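PDB 6HP2: putative polyketide synthase, which carries in this O-methyltransferase domain a pocket for S-adenosyl-L-homocysteine, and as a whole multienzyme probably takes part in making the polyketide antibiotic bacillaene. Local coordinates for residues I225-L228 / A229-L233; T298-K301 / R302-N306; V86-K90 / E91-R95; D109-Q112 / I113-Y117. All blocks are in the same frame, centred on the assembly; numbering follows the deposited sequence.

How the contacts relate
From the N terminus, contact 3 comes first, where helix 70-88 ends and the chain turns into the loop before strand 98-101. Contact 4 follows as helix 108-116, the helix of the first beta-alpha-beta unit, and meets contact 3 where Phe93 stacks on Tyr117. Contact 1 closes helix 221-230 and turns the chain into strand 233-240; contact 2 opens helix 299-310 and lies against contact 1, with Arg302 and Asn306 bonded to its backbone carbonyls. All four are local and in series, none nested or crossed. Two pairs result, 86-95 with 109-117 and 225-233 with 298-306; contacts 2 and 4 lie farthest apart, their centres about 34 Å from each other.

Contact 1. Residues I225-L228 / A229-L233; sequences IELL and AEHQL
Leu228 O is gripped from two sides where helix 221-230 runs out. Leu233 N donates to it at 3.0 Å and His231 N also reaches it at 3.0 Å, the two coming from opposite faces of the carbonyl plane, each well out of that plane. The first bond is the straighter, at 159° on the hydrogen. His231 N makes a weak second bond to Leu227 O, so this one N-H is shared between two carbonyls. Leu227 O also lies at the edge of the imidazole, near its plane and 3.1 Å from His231 CD2. Just before this the helix is regular, with Glu230 N bonded to Glu226 O at 2.8 Å and Ala229 N to Ile225 O.

The ending is a Schellman motif. Gln232 takes positive phi as its C' residue and Gln232 N returns to Ala229 O (3.1 Å), the inner bond beneath the wider span from Leu233 to Leu228. That turn lays Leu233 CB 4.1 Å from Leu228 CB, an apolar touch across the motif, before the chain enters strand 233-240.

Leu227 carries CG anti to its own nitrogen (chi1 172°), which swings CD1 out from the helix, where His231 CD2, reaching back, meets it at 4.1 Å, the two side chains crossing at a slant. The Glu230 CG methylene sits above one face of the imidazole, toward its rim.

Farther out, His231 NE2 bonds to His180 ND1, and Phe183 packs on both Leu227 and His231, joining the turn to helix 179-188. Ser187 OG bonds to His231 O and Gln232 OE1.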
# COMPACT_ATOMS: atom_id res chain seq x y z
N ILE A 225 12.89 -10.08 -6.37
CA ILE A 225 13.22 -10.32 -7.76
C ILE A 225 12.68 -11.66 -8.22
O ILE A 225 12.02 -11.78 -9.27
CB ILE A 225 14.74 -10.24 -7.95
CG1 ILE A 225 15.21 -8.79 -7.78
CG2 ILE A 225 15.18 -10.90 -9.32
CD1 ILE A 225 16.77 -8.67 -7.73
N GLU A 226 12.99 -12.70 -7.46
CA GLU A 226 12.61 -14.06 -7.80
C GLU A 226 11.13 -14.36 -7.57
O GLU A 226 10.52 -15.12 -8.35
CB GLU A 226 13.48 -15.02 -7.00
CG GLU A 226 14.96 -14.96 -7.45
CD GLU A 226 15.92 -15.71 -6.50
OE1 GLU A 226 15.48 -16.36 -5.52
OE2 GLU A 226 17.13 -15.57 -6.71
N LEU A 227 10.56 -13.80 -6.51
CA LEU A 227 9.14 -14.00 -6.24
C LEU A 227 8.30 -13.44 -7.38
O LEU A 227 7.39 -14.10 -7.89
CB LEU A 227 8.76 -13.33 -4.93
CG LEU A 227 7.27 -13.27 -4.56
CD1 LEU A 227 6.76 -14.69 -4.36
CD2 LEU A 227 7.06 -12.43 -3.30
N LEU A 228 8.60 -12.21 -7.80
CA LEU A 228 7.87 -11.61 -8.90
C LEU A 228 8.12 -12.36 -10.20
O LEU A 228 7.16 -12.74 -10.87
CB LEU A 228 8.25 -10.14 -9.07
CG LEU A 228 7.95 -9.27 -7.89
CD1 LEU A 228 8.43 -7.84 -8.17
CD2 LEU A 228 6.46 -9.23 -7.55
N ALA A 229 9.40 -12.61 -10.55
CA ALA A 229 9.73 -13.31 -11.78
C ALA A 229 9.05 -14.68 -11.82
O ALA A 229 8.57 -15.12 -12.86
CB ALA A 229 11.27 -13.51 -11.92
N GLU A 230 8.95 -15.35 -10.67
CA GLU A 230 8.35 -16.69 -10.64
C GLU A 230 6.88 -16.63 -11.05
O GLU A 230 6.36 -17.58 -11.65
CB GLU A 230 8.46 -17.32 -9.26
CG GLU A 230 7.85 -18.69 -9.19
CD GLU A 230 8.69 -19.71 -9.93
OE1 GLU A 230 9.92 -19.52 -10.00
OE2 GLU A 230 8.11 -20.68 -10.48
N HIS A 231 6.19 -15.53 -10.74
CA HIS A 231 4.79 -15.40 -11.13
C HIS A 231 4.59 -14.46 -12.32
O HIS A 231 3.57 -13.79 -12.41
CB HIS A 231 4.00 -14.97 -9.90
CG HIS A 231 4.10 -15.98 -8.80
ND1 HIS A 231 3.35 -17.14 -8.80
CD2 HIS A 231 4.99 -16.11 -7.78
CE1 HIS A 231 3.72 -17.90 -7.78
NE2 HIS A 231 4.69 -17.28 -7.14
N GLN A 232 5.55 -14.43 -13.23
CA GLN A 232 5.43 -13.74 -14.52
C GLN A 232 5.40 -12.22 -14.39
O GLN A 232 5.02 -11.51 -15.32
CB GLN A 232 4.19 -14.22 -15.28
CG GLN A 232 4.17 -15.72 -15.64
CD GLN A 232 3.77 -16.61 -14.49
OE1 GLN A 232 2.73 -16.41 -13.86
NE2 GLN A 232 4.60 -17.60 -14.19
N LEU A 233 5.81 -11.67 -13.27
CA LEU A 233 5.73 -10.24 -13.09
C LEU A 233 7.08 -9.56 -13.22
O LEU A 233 8.10 -10.07 -12.76
CB LEU A 233 5.10 -9.93 -11.73
CG LEU A 233 3.68 -10.41 -11.56
CD1 LEU A 233 3.21 -10.34 -10.05
CD2 LEU A 233 2.68 -9.62 -12.40

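Contact 2. Residues T298-K301 / R302-N306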
# COMPACT_ATOMS: atom_id res chain seq x y z
N THR A 298 11.52 -15.03 -20.60
CA THR A 298 12.01 -16.13 -19.78
C THR A 298 12.11 -15.70 -18.30
O THR A 298 12.13 -14.51 -17.95
CB THR A 298 13.36 -16.65 -20.27
OG1 THR A 298 14.39 -15.69 -19.99
CG2 THR A 298 13.34 -16.94 -21.81
N TYR A 299 12.11 -16.70 -17.41
CA TYR A 299 12.27 -16.40 -15.99
C TYR A 299 13.56 -15.63 -15.76
O TYR A 299 13.58 -14.62 -15.06
CB TYR A 299 12.27 -17.69 -15.16
CG TYR A 299 12.68 -17.50 -13.74
CD1 TYR A 299 11.75 -17.18 -12.75
CD2 TYR A 299 14.00 -17.67 -13.36
CE1 TYR A 299 12.15 -16.97 -11.43
CE2 TYR A 299 14.40 -17.47 -12.05
CZ TYR A 299 13.47 -17.15 -11.09
OH TYR A 299 13.88 -17.02 -9.76
N THR A 300 14.65 -16.09 -16.39
CA THR A 300 15.95 -15.45 -16.18
C THR A 300 15.90 -13.99 -16.62
O THR A 300 16.47 -13.12 -15.95
CB THR A 300 17.04 -16.22 -16.91
OG1 THR A 300 17.00 -17.58 -16.45
CG2 THR A 300 18.40 -15.62 -16.63
N LYS A 301 15.23 -13.69 -17.72
CA LYS A 301 15.14 -12.32 -18.21
C LYS A 301 14.23 -11.48 -17.32
O LYS A 301 14.47 -10.28 -17.12
CB LYS A 301 14.63 -12.31 -19.65
CG LYS A 301 15.71 -12.70 -20.70
CD LYS A 301 16.82 -11.65 -20.76
CE LYS A 301 17.67 -11.80 -22.00
NZ LYS A 301 18.35 -13.12 -22.05
N ARG A 302 13.19 -12.09 -16.78
CA ARG A 302 12.40 -11.38 -15.79
C ARG A 302 13.24 -11.02 -14.57
O ARG A 302 13.11 -9.91 -14.02
CB ARG A 302 11.18 -12.20 -15.39
CG ARG A 302 10.18 -12.39 -16.56
CD ARG A 302 8.80 -12.85 -16.11
NE ARG A 302 8.77 -14.19 -15.56
CZ ARG A 302 8.41 -15.27 -16.23
NH1 ARG A 302 8.05 -15.19 -17.51
NH2 ARG A 302 8.42 -16.45 -15.64
N CYS A 303 14.09 -11.95 -14.13
CA CYS A 303 14.97 -11.67 -12.98
C CYS A 303 15.93 -10.54 -13.29
O CYS A 303 16.12 -9.64 -12.47
CB CYS A 303 15.78 -12.92 -12.60
SG CYS A 303 14.74 -14.10 -11.74
N GLU A 304 16.53 -10.56 -14.48
CA GLU A 304 17.50 -9.53 -14.83
C GLU A 304 16.82 -8.18 -14.94
O GLU A 304 17.37 -7.16 -14.50
CB GLU A 304 18.22 -9.90 -16.15
CG GLU A 304 19.01 -11.18 -15.96
CD GLU A 304 19.71 -11.62 -17.24
OE1 GLU A 304 20.71 -12.37 -17.12
OE2 GLU A 304 19.26 -11.21 -18.34
N TRP A 305 15.59 -8.16 -15.47
CA TRP A 305 14.87 -6.89 -15.52
C TRP A 305 14.59 -6.37 -14.12
O TRP A 305 14.81 -5.19 -13.80
CB TRP A 305 13.57 -7.10 -16.28
CG TRP A 305 12.80 -5.85 -16.49
CD1 TRP A 305 11.89 -5.30 -15.67
CD2 TRP A 305 12.96 -4.94 -17.60
NE1 TRP A 305 11.42 -4.13 -16.21
CE2 TRP A 305 12.07 -3.88 -17.39
CE3 TRP A 305 13.78 -4.93 -18.74
CZ2 TRP A 305 11.96 -2.81 -18.30
CZ3 TRP A 305 13.66 -3.87 -19.64
CH2 TRP A 305 12.76 -2.83 -19.41
N ASN A 306 14.07 -7.24 -13.26
CA ASN A 306 13.73 -6.78 -11.91
C ASN A 306 14.96 -6.33 -11.14
O ASN A 306 14.89 -5.34 -10.39
CB ASN A 306 12.99 -7.90 -11.20
CG ASN A 306 11.59 -8.14 -11.78
OD1 ASN A 306 11.02 -7.28 -12.48
ND2 ASN A 306 11.04 -9.31 -11.51
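Thr298 O takes the N-H of Arg302 at 2.9 Å, nearly straight at 161°, and the same carbonyl oxygen lies 3.2 Å from Arg302 CG. It is also over one face of the guanidinium, offset toward the rim, as is Tyr299 CA. The arginine side chain thus folds back along the start of the helix, bent at chi3 (-67°), and its flat end lies against the backbone of the first turn. Arg302 NE donates to Ala229 O and NH1 to Ala294 O, two backbone carbonyls from other parts of the same chain, which help to fix how the group is turned.

Thr298 is the N-cap of helix 299-310: its OG1 accepts from Lys301 N at 3.1 Å, a capping bond to one of the first-turn N-H groups that have no carbonyl partner within the helix. Beyond it Cys303 N and Tyr299 O continue the helical pattern at 2.9 Å.

On another side of this turn, Cys303 SG stands over a face of the Tyr299 ring, 3.7 Å from its centroid and displaced toward the CE2-CZ side, a sulfur-aromatic contact. Tyr299 CG is anti to the backbone nitrogen (chi1 169°), which lays the ring alongside the helix beneath the sulfur; Arg302 NH2 is near the plane of that ring, at its edge. Ala229 of helix 221-230 packs on both partners.

At the surface Glu304 runs beside Thr300, while Lys301 NZ stays 4.3 Å from Glu304 OE2, beyond a salt bridge.

Contact 3. Residues V86-K90 / E91-R95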
# COMPACT_ATOMS: atom_id res chain seq x y z
N VAL A 86 0.68 9.34 -6.38
CA VAL A 86 1.92 8.93 -7.05
C VAL A 86 1.82 7.48 -7.46
O VAL A 86 2.24 7.10 -8.53
CB VAL A 86 3.16 9.19 -6.18
CG1 VAL A 86 4.49 8.69 -6.89
CG2 VAL A 86 3.31 10.74 -5.93
N LEU A 87 1.21 6.64 -6.64
CA LEU A 87 1.13 5.23 -6.99
C LEU A 87 0.28 5.03 -8.24
O LEU A 87 0.60 4.19 -9.10
CB LEU A 87 0.52 4.42 -5.82
CG LEU A 87 0.34 2.91 -6.01
CD1 LEU A 87 1.69 2.24 -6.04
CD2 LEU A 87 -0.53 2.36 -4.85
N PHE A 88 -0.85 5.74 -8.31
CA PHE A 88 -1.84 5.54 -9.35
C PHE A 88 -1.63 6.39 -10.62
O PHE A 88 -2.42 6.27 -11.58
CB PHE A 88 -3.24 5.79 -8.79
CG PHE A 88 -3.79 4.64 -7.90
CD1 PHE A 88 -4.34 3.51 -8.45
CD2 PHE A 88 -3.80 4.77 -6.52
CE1 PHE A 88 -4.83 2.51 -7.70
CE2 PHE A 88 -4.29 3.76 -5.72
CZ PHE A 88 -4.81 2.62 -6.31
N CYS A 89 -0.64 7.26 -10.66
CA CYS A 89 -0.68 8.36 -11.65
C CYS A 89 -0.24 7.97 -13.06
O CYS A 89 -0.25 8.85 -13.96
CB CYS A 89 0.19 9.53 -11.19
SG CYS A 89 1.97 9.26 -11.32
N LYS A 90 0.10 6.69 -13.30
CA LYS A 90 0.38 6.20 -14.65
C LYS A 90 -0.77 5.36 -15.21
O LYS A 90 -0.67 4.86 -16.30
CB LYS A 90 1.67 5.34 -14.71
CG LYS A 90 2.90 6.09 -14.27
CD LYS A 90 3.28 7.20 -15.19
CE LYS A 90 4.58 7.93 -14.70
NZ LYS A 90 5.76 7.04 -14.64
N GLU A 91 -1.84 5.16 -14.47
CA GLU A 91 -2.93 4.29 -14.89
C GLU A 91 -3.96 5.09 -15.67
O GLU A 91 -4.14 6.28 -15.46
CB GLU A 91 -3.57 3.66 -13.66
CG GLU A 91 -2.52 3.04 -12.74
CD GLU A 91 -1.51 2.16 -13.50
OE1 GLU A 91 -1.96 1.28 -14.29
OE2 GLU A 91 -0.25 2.36 -13.32
N ASN A 92 -4.57 4.43 -16.64
CA ASN A 92 -5.67 4.97 -17.43
C ASN A 92 -6.95 4.32 -16.92
O ASN A 92 -7.23 3.15 -17.25
CB ASN A 92 -5.47 4.70 -18.93
CG ASN A 92 -6.59 5.23 -19.76
OD1 ASN A 92 -7.62 5.53 -19.23
ND2 ASN A 92 -6.40 5.33 -21.07
N PHE A 93 -7.71 5.06 -16.10
CA PHE A 93 -8.89 4.45 -15.51
C PHE A 93 -10.03 4.33 -16.52
O PHE A 93 -10.99 3.58 -16.29
CB PHE A 93 -9.37 5.24 -14.30
CG PHE A 93 -8.58 5.02 -13.10
CD1 PHE A 93 -7.37 5.68 -12.91
CD2 PHE A 93 -9.03 4.17 -12.09
CE1 PHE A 93 -6.61 5.48 -11.77
CE2 PHE A 93 -8.25 3.99 -10.95
CZ PHE A 93 -7.06 4.64 -10.79
N SER A 94 -9.92 5.03 -17.65
CA SER A 94 -10.92 4.83 -18.70
C SER A 94 -10.83 3.44 -19.31
O SER A 94 -11.84 2.88 -19.73
CB SER A 94 -10.77 5.92 -19.77
OG SER A 94 -11.63 5.68 -20.86
N ARG A 95 -9.63 2.87 -19.36
CA ARG A 95 -9.43 1.52 -19.90
C ARG A 95 -9.80 0.43 -18.88
O ARG A 95 -10.13 -0.68 -19.26
CB ARG A 95 -7.96 1.34 -20.30
CG ARG A 95 -7.60 0.00 -20.88
CD ARG A 95 -8.26 -0.17 -22.23
NE ARG A 95 -7.50 0.49 -23.30
CZ ARG A 95 -7.90 0.56 -24.56
NH1 ARG A 95 -9.08 0.07 -24.93
NH2 ARG A 95 -7.14 1.16 -25.45
O HOH W 1 0.60 4.25 -11.65
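Phe88 and Phe93 meet with their side chains crossed at about a right angle. Phe93 CZ approaches the Phe88 ring obliquely, 3.8 Å from CD1, and Phe88 CD1 in turn lies at the edge of the Phe93 ring, near its plane. Each ring has a further aromatic partner: Tyr331 meets Phe88 edge-to-face, and Tyr117 stacks on Phe93. Both phenylalanines place CG anti to their carbonyl carbon (chi1 -76° and -78°), and the Phe93 ring points back toward the helix, bringing its CZ to Phe88.

Between them lies a type I beta turn from Phe88 to Glu91 at the end of helix 70-88, closed by Glu91 N to Phe88 O at 3.1 Å. The bond is straight at hydrogen, 166°, although the donor stands above the carbonyl plane.

Glu91 folds over the turn, bent at chi2, with CG 3.4 Å from Phe88 O and OE2 beside the Lys90 backbone. A water ties the carboxylate to the helix end: it donates to Glu91 OE2 at 2.7 Å and to Leu87 O at 2.6 Å, and accepts from Lys90 N at 3.0 Å. With OE1 bonded to Thr195 OG1, both oxygens of this buried carboxylate are engaged, an arrangement that would probably favour its charged form.

Leu197 and Met166, on adjacent strands of the central sheet, pack against both Phe88 and Glu91, while Lys90 NZ leads off to a salt bridge with Glu237.

Contact 4. Residues D109-Q112 / I113-Y117; sequences DVIQ and IAELY
Ile113 keeps CG1 anti to its carbonyl carbon (chi1 -68°), which turns that branch back over the preceding turn: CG1 comes within 3.2 Å of Asp109 O and CD1 follows at 3.5 Å. Ile111 holds CG2 anti to its backbone nitrogen, and this branch lies beside the Glu115 chain, pointing the same way, 4.0 Å from OE2.

Helix 108-116 is the crossover of a beta-alpha-beta unit between strands 98-101 and 121-126 in the Rossmann-like methyltransferase domain. Ile113 N bonds to the same Asp109 O at 3.0 Å; this oxygen thus takes the helical bond and packs against the isoleucine branch. Glu115 N to Ile111 O and Leu116 N to Gln112 O repeat it, both at 2.9 Å. Between the Ile113 and Glu115 bonds, Ala114 N to Val110 O is weak at 3.5 Å; Val110 O also accepts from Thr122 OG1 of strand 121-126, whose side chain packs on Ile113 and Ala114.

At the start of the helix the buried Asp109 carboxylate is held at both oxygens. OD2 forms a salt bridge with NE of Arg84, itself a residue of the S-adenosyl-L-homocysteine site, and OD1 bonds to Tyr331 OH; the nearest atoms of the aspartate side chain and the bound ligand are about 5 Å apart. Gln112 reaches out with an extended chain, its OE1 bonded to Tyr44 OH. At the other end Tyr117 leaves the helical conformation with its N still bonded to Ile113 O, and Leu116 CG lies over one face of its ring.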
# COMPACT_ATOMS: atom_id res chain seq x y z
N ASP A 109 -10.39 2.76 -0.80
CA ASP A 109 -10.07 2.78 -2.24
C ASP A 109 -11.09 1.99 -3.06
O ASP A 109 -11.46 2.40 -4.17
CB ASP A 109 -8.66 2.22 -2.52
CG ASP A 109 -7.56 3.13 -2.00
OD1 ASP A 109 -7.61 4.36 -2.24
OD2 ASP A 109 -6.68 2.65 -1.26
N VAL A 110 -11.54 0.86 -2.55
CA VAL A 110 -12.63 0.15 -3.21
C VAL A 110 -13.81 1.07 -3.48
O VAL A 110 -14.39 1.07 -4.59
CB VAL A 110 -13.05 -1.07 -2.38
CG1 VAL A 110 -14.41 -1.60 -2.82
CG2 VAL A 110 -12.03 -2.16 -2.50
N ILE A 111 -14.15 1.88 -2.50
CA ILE A 111 -15.29 2.76 -2.56
C ILE A 111 -15.00 3.97 -3.41
O ILE A 111 -15.83 4.36 -4.24
CB ILE A 111 -15.70 3.20 -1.13
CG1 ILE A 111 -16.44 2.07 -0.45
CG2 ILE A 111 -16.53 4.49 -1.17
CD1 ILE A 111 -16.44 2.22 1.07
N GLN A 112 -13.88 4.66 -3.14
CA GLN A 112 -13.61 5.91 -3.85
C GLN A 112 -13.37 5.69 -5.35
O GLN A 112 -13.74 6.55 -6.17
CB GLN A 112 -12.42 6.64 -3.24
CG GLN A 112 -12.71 7.29 -1.86
CD GLN A 112 -11.46 7.96 -1.26
OE1 GLN A 112 -10.32 7.81 -1.77
NE2 GLN A 112 -11.65 8.66 -0.18
N ILE A 113 -12.72 4.57 -5.74
CA ILE A 113 -12.52 4.30 -7.18
C ILE A 113 -13.88 4.12 -7.86
O ILE A 113 -14.13 4.62 -8.97
CB ILE A 113 -11.61 3.09 -7.42
CG1 ILE A 113 -10.19 3.39 -6.99
CG2 ILE A 113 -11.67 2.67 -8.90
CD1 ILE A 113 -9.33 2.18 -6.93
N ALA A 114 -14.76 3.34 -7.22
CA ALA A 114 -16.08 3.10 -7.79
C ALA A 114 -16.90 4.38 -7.86
O ALA A 114 -17.66 4.59 -8.82
CB ALA A 114 -16.82 2.05 -6.96
N GLU A 115 -16.76 5.25 -6.87
CA GLU A 115 -17.52 6.50 -6.90
C GLU A 115 -17.00 7.40 -8.01
O GLU A 115 -17.78 8.01 -8.75
CB GLU A 115 -17.44 7.23 -5.57
CG GLU A 115 -18.36 6.79 -4.51
CD GLU A 115 -18.42 7.79 -3.36
OE1 GLU A 115 -19.51 8.33 -3.08
OE2 GLU A 115 -17.36 8.05 -2.76
N LEU A 116 -15.68 7.55 -8.10
CA LEU A 116 -15.10 8.47 -9.07
C LEU A 116 -15.24 7.97 -10.51
O LEU A 116 -15.26 8.78 -11.45
CB LEU A 116 -13.63 8.71 -8.73
CG LEU A 116 -12.89 9.86 -9.39
CD1 LEU A 116 -13.68 11.16 -9.38
CD2 LEU A 116 -11.55 10.04 -8.68
N TYR A 117 -15.30 6.65 -10.71
CA TYR A 117 -15.28 6.02 -12.05
C TYR A 117 -16.47 5.07 -12.09
O TYR A 117 -16.31 3.85 -11.91
CB TYR A 117 -13.94 5.32 -12.33
CG TYR A 117 -12.81 6.31 -12.44
CD1 TYR A 117 -12.71 7.15 -13.54
CD2 TYR A 117 -11.85 6.44 -11.43
CE1 TYR A 117 -11.69 8.11 -13.63
CE2 TYR A 117 -10.86 7.38 -11.49
CZ TYR A 117 -10.76 8.20 -12.58
OH TYR A 117 -9.75 9.12 -12.69